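Local coordinates for protein aspartate carbamoyltransferase (Leishmania major, PDB 7K46) that probably catalyses the transfer of a carbamoyl group from carbamoyl phosphate to L-aspartate, an early step of pyrimidine biosynthesis, at residues A[32-37]-A[152-157]; A[274-277]-A[282-285]. All blocks are in the same frame, centred on the assembly; numbering follows the deposited sequence.

Contact 1: A[32-37]-A[152-157]; sequences LALDMK and IHAELG
Leu-34 of helix 23-41 reaches across to His-153 and Ala-154 near the C-terminal end of helix 142-156, a helix-helix contact in the carbamoyl phosphate-binding half of the aspartate carbamoyltransferase fold. The backbones stay well apart, the nearest CA atoms being those of Leu-34 and Ala-154 at 8.0 Å, and a single leucine side chain bridges the distance. Its CB points at the opposite helix but is still 6.5 Å from Ala-154 CB. The next atom, CG, is anti to the carbonyl carbon (chi1 -67°), which carries the branch outward beside the backbone N and narrows the separation from Ala-154 CB to 5.1 Å. There the chain forks. CD2 comes methyl to methyl against Ala-154 CB at 4.1 Å, in ordinary van der Waals packing. Leu-34 CD1, anti to CA (chi2 178°), carries on in the extended direction and approaches the imidazole of His-153 at its edge, close to the ring plane, where it lies 4.3 Å from His-153 CD2. The leucine therefore does not lie over a face of this ring. One face of the imidazole is instead approached by the backbone of its own segment, Gly-157 C lying above the plane and offset toward the rim. No hydrogen bond joins the two segments, and the small buried surface, 88 Å², reflects how little of either helix takes part. Leu-34 also touches Leu-150, one turn back on the same helix 142-156, and Tyr-313 of helix 309-326 packs on Ala-154. Helix 142-156 closes just after the contact: Gly-157 is the first residue to leave helical angles, with positive phi (99°), and its N still bonds to His-153 O at 2.8 Å.

Contact 2: A[274-277]-A[282-285]; sequences ARLA and KMVV
Strand 284-286, an outermost strand of the five-stranded parallel sheet in the aspartate-binding half of the enzyme, is met here, together with Met-283 leading into it, by the short, weakly bonded helical turn 273-276 that precedes it. Leu-276 supplies the whole contact from the helical side. Its CD2 methyl comes to 4.0 Å from Val-285 CG2 and to 4.3 Å from Met-283 CE. The two residues it meets are two apart in sequence and both turn their side chains toward the helical turn, whereas Val-284 between them points away. Met-283 curls, all three of its torsions lying between 60° and 80°, and this folding back brings CE within 4.0 Å of Val-285 CG2. Leu-276 CD2 thus packs against two methyls that already touch each other. The contact is wholly apolar and its three residues are buried; Ile-299 adds to the packing on Leu-276, and Leu-295 to that on Val-285. On the sheet side, Val-284 is hydrogen-bonded through its backbone to Asp-236 and Leu-238. Such packing of a helical segment against a parallel sheet is typical of the Rossmann-like alpha/beta fold.

In the fold
Contact 1 closes before contact 2 opens along the chain, and their centres lie about 21 Å apart. The first belongs to the helices of the carbamoyl phosphate-binding region, the second to the edge of the parallel sheet in the aspartate-binding region. Segments 152-157 and 282-285 nevertheless touch: Lys-282 NZ is 3.0 Å from Leu-156 O, a probable hydrogen bond, and Glu-155 CB packs on Val-284 CG1 at 3.6 Å. The end of helix 142-156 thus runs beside strand 284-286. Helix 309-326, which follows that strand, packs back on both helices of contact 1, consistent with the two interdomain helices known in this transcarbamoylase family.

Contact 1: A[32-37]-A[152-157]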
loop_
_atom_site.group_PDB
_atom_site.type_symbol
_atom_site.label_atom_id
_atom_site.label_comp_id
_atom_site.label_asym_id
_atom_site.label_seq_id
_atom_site.Cartn_x
_atom_site.Cartn_y
_atom_site.Cartn_z
ATOM N N LEU A 32 26.254 -1.931 -12.925
ATOM C CA LEU A 32 25.522 -0.943 -12.136
ATOM C C LEU A 32 24.800 -1.605 -10.969
ATOM O O LEU A 32 24.808 -1.081 -9.851
ATOM C CB LEU A 32 24.536 -0.178 -13.033
ATOM C CG LEU A 32 23.618 0.880 -12.392
ATOM C CD1 LEU A 32 24.445 1.909 -11.639
ATOM C CD2 LEU A 32 22.742 1.566 -13.461
ATOM N N ALA A 33 24.188 -2.771 -11.205
ATOM C CA ALA A 33 23.511 -3.478 -10.122
ATOM C C ALA A 33 24.498 -3.880 -9.034
ATOM O O ALA A 33 24.217 -3.725 -7.839
ATOM C CB ALA A 33 22.778 -4.708 -10.670
ATOM N N LEU A 34 25.672 -4.375 -9.428
ATOM C CA LEU A 34 26.668 -4.766 -8.435
ATOM C C LEU A 34 27.202 -3.556 -7.681
ATOM O O LEU A 34 27.441 -3.634 -6.470
ATOM C CB LEU A 34 27.810 -5.526 -9.111
ATOM C CG LEU A 34 27.428 -6.896 -9.683
ATOM C CD1 LEU A 34 28.637 -7.546 -10.385
ATOM C CD2 LEU A 34 26.885 -7.807 -8.594
ATOM N N ASP A 35 27.401 -2.429 -8.377
ATOM C CA ASP A 35 27.872 -1.220 -7.704
ATOM C C ASP A 35 26.846 -0.727 -6.688
ATOM O O ASP A 35 27.205 -0.316 -5.576
ATOM C CB ASP A 35 28.193 -0.133 -8.733
ATOM C CG ASP A 35 29.420 -0.467 -9.582
ATOM O OD1 ASP A 35 30.155 -1.411 -9.230
ATOM O OD2 ASP A 35 29.656 0.215 -10.601
ATOM N N MET A 36 25.562 -0.791 -7.041
ATOM C CA MET A 36 24.517 -0.442 -6.086
ATOM C C MET A 36 24.464 -1.431 -4.930
ATOM O O MET A 36 24.239 -1.030 -3.781
ATOM C CB MET A 36 23.162 -0.376 -6.789
ATOM C CG MET A 36 23.051 0.821 -7.700
ATOM S SD MET A 36 21.475 0.815 -8.549
ATOM C CE MET A 36 21.503 2.466 -9.236
ATOM N N LYS A 37 24.655 -2.727 -5.212
ATOM C CA LYS A 37 24.681 -3.718 -4.136
ATOM C C LYS A 37 25.750 -3.375 -3.105
ATOM O O LYS A 37 25.482 -3.361 -1.900
ATOM C CB LYS A 37 24.905 -5.120 -4.709
ATOM C CG LYS A 37 24.955 -6.252 -3.673
ATOM C CD LYS A 37 25.139 -7.596 -4.386
ATOM C CE LYS A 37 25.072 -8.796 -3.442
ATOM N NZ LYS A 37 26.132 -8.770 -2.412
ATOM N N ILE A 152 23.992 -15.528 -12.267
ATOM C CA ILE A 152 25.066 -16.377 -12.776
ATOM C C ILE A 152 26.384 -15.620 -12.742
ATOM O O ILE A 152 27.391 -16.109 -12.214
ATOM C CB ILE A 152 24.737 -16.870 -14.196
ATOM C CG1 ILE A 152 23.478 -17.736 -14.184
ATOM C CG2 ILE A 152 25.912 -17.657 -14.774
ATOM C CD1 ILE A 152 22.945 -18.045 -15.566
ATOM N N HIS A 153 26.387 -14.400 -13.279
ATOM C CA HIS A 153 27.632 -13.635 -13.360
ATOM C C HIS A 153 28.211 -13.357 -11.977
ATOM O O HIS A 153 29.426 -13.477 -11.760
ATOM C CB HIS A 153 27.397 -12.318 -14.092
ATOM C CG HIS A 153 28.631 -11.477 -14.201
ATOM N ND1 HIS A 153 29.477 -11.536 -15.288
ATOM C CD2 HIS A 153 29.183 -10.589 -13.341
ATOM C CE1 HIS A 153 30.489 -10.708 -15.099
ATOM N NE2 HIS A 153 30.336 -10.122 -13.925
ATOM N N ALA A 154 27.358 -12.964 -11.034
ATOM C CA ALA A 154 27.838 -12.622 -9.699
ATOM C C ALA A 154 28.304 -13.858 -8.937
ATOM O O ALA A 154 29.288 -13.797 -8.187
ATOM C CB ALA A 154 26.734 -11.906 -8.924
ATOM N N GLU A 155 27.612 -14.987 -9.115
ATOM C CA GLU A 155 27.941 -16.199 -8.372
ATOM C C GLU A 155 29.174 -16.900 -8.937
ATOM O O GLU A 155 30.015 -17.388 -8.171
ATOM C CB GLU A 155 26.744 -17.157 -8.370
ATOM C CG GLU A 155 25.529 -16.673 -7.560
ATOM C CD GLU A 155 25.736 -16.793 -6.053
ATOM O OE1 GLU A 155 26.210 -17.853 -5.582
ATOM O OE2 GLU A 155 25.429 -15.823 -5.333
ATOM N N LEU A 156 29.299 -16.974 -10.265
ATOM C CA LEU A 156 30.390 -17.729 -10.876
ATOM C C LEU A 156 31.513 -16.863 -11.434
ATOM O O LEU A 156 32.604 -17.387 -11.689
ATOM C CB LEU A 156 29.851 -18.610 -12.007
ATOM C CG LEU A 156 28.771 -19.616 -11.614
ATOM C CD1 LEU A 156 28.275 -20.383 -12.841
ATOM C CD2 LEU A 156 29.274 -20.573 -10.515
ATOM N N GLY A 157 31.280 -15.569 -11.647
ATOM C CA GLY A 157 32.272 -14.674 -12.195
ATOM C C GLY A 157 32.126 -14.405 -13.679
ATOM O O GLY A 157 32.737 -13.457 -14.183
#

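Contact 2: A[274-277]-A[282-285]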
loop_
_atom_site.group_PDB
_atom_site.type_symbol
_atom_site.label_atom_id
_atom_site.label_comp_id
_atom_site.label_asym_id
_atom_site.label_seq_id
_atom_site.Cartn_x
_atom_site.Cartn_y
_atom_site.Cartn_z
ATOM N N ALA A 274 21.253 -35.762 -2.521
ATOM C CA ALA A 274 21.774 -36.917 -3.247
ATOM C C ALA A 274 22.191 -36.532 -4.660
ATOM O O ALA A 274 23.235 -36.979 -5.156
ATOM C CB ALA A 274 20.731 -38.035 -3.277
ATOM N N ARG A 275 21.388 -35.697 -5.323
ATOM C CA ARG A 275 21.721 -35.267 -6.677
ATOM C C ARG A 275 22.988 -34.419 -6.699
ATOM O O ARG A 275 23.808 -34.537 -7.616
ATOM C CB ARG A 275 20.558 -34.482 -7.281
ATOM C CG ARG A 275 20.764 -34.126 -8.756
ATOM C CD ARG A 275 20.358 -35.295 -9.637
ATOM N NE ARG A 275 18.909 -35.462 -9.624
ATOM C CZ ARG A 275 18.275 -36.519 -10.113
ATOM N NH1 ARG A 275 18.933 -37.532 -10.643
ATOM N NH2 ARG A 275 16.946 -36.561 -10.059
ATOM N N LEU A 276 23.167 -33.553 -5.707
ATOM C CA LEU A 276 24.335 -32.678 -5.707
ATOM C C LEU A 276 25.625 -33.396 -5.340
ATOM O O LEU A 276 26.689 -32.771 -5.393
ATOM C CB LEU A 276 24.127 -31.509 -4.742
ATOM C CG LEU A 276 23.219 -30.377 -5.215
ATOM C CD1 LEU A 276 23.415 -29.166 -4.305
ATOM C CD2 LEU A 276 23.479 -30.012 -6.672
ATOM N N ALA A 277 25.559 -34.678 -4.962
ATOM C CA ALA A 277 26.778 -35.423 -4.660
ATOM C C ALA A 277 27.711 -35.480 -5.864
ATOM O O ALA A 277 28.932 -35.570 -5.697
ATOM C CB ALA A 277 26.433 -36.837 -4.190
ATOM N N LYS A 282 32.314 -25.655 -7.817
ATOM C CA LYS A 282 31.976 -24.306 -8.278
ATOM C C LYS A 282 30.807 -24.405 -9.258
ATOM O O LYS A 282 30.996 -24.496 -10.473
ATOM C CB LYS A 282 33.196 -23.640 -8.909
ATOM C CG LYS A 282 33.027 -22.161 -9.279
ATOM C CD LYS A 282 34.261 -21.654 -10.030
ATOM C CE LYS A 282 34.045 -20.277 -10.666
ATOM N NZ LYS A 282 33.761 -19.225 -9.665
ATOM N N MET A 283 29.588 -24.389 -8.720
ATOM C CA MET A 283 28.377 -24.325 -9.532
ATOM C C MET A 283 27.273 -23.721 -8.673
ATOM O O MET A 283 27.438 -23.535 -7.466
ATOM C CB MET A 283 27.995 -25.711 -10.087
ATOM C CG MET A 283 27.726 -26.794 -9.034
ATOM S SD MET A 283 26.067 -26.683 -8.284
ATOM C CE MET A 283 25.042 -27.255 -9.637
ATOM N N VAL A 284 26.142 -23.392 -9.305
ATOM C CA VAL A 284 24.982 -22.934 -8.550
ATOM C C VAL A 284 23.720 -23.639 -9.023
ATOM O O VAL A 284 23.587 -24.028 -10.191
ATOM C CB VAL A 284 24.776 -21.402 -8.622
ATOM C CG1 VAL A 284 25.906 -20.671 -7.899
ATOM C CG2 VAL A 284 24.638 -20.936 -10.071
ATOM N N VAL A 285 22.789 -23.792 -8.083
ATOM C CA VAL A 285 21.419 -24.193 -8.351
ATOM C C VAL A 285 20.565 -22.934 -8.300
ATOM O O VAL A 285 20.657 -22.152 -7.345
ATOM C CB VAL A 285 20.933 -25.231 -7.325
ATOM C CG1 VAL A 285 19.451 -25.514 -7.507
ATOM C CG2 VAL A 285 21.764 -26.526 -7.430
#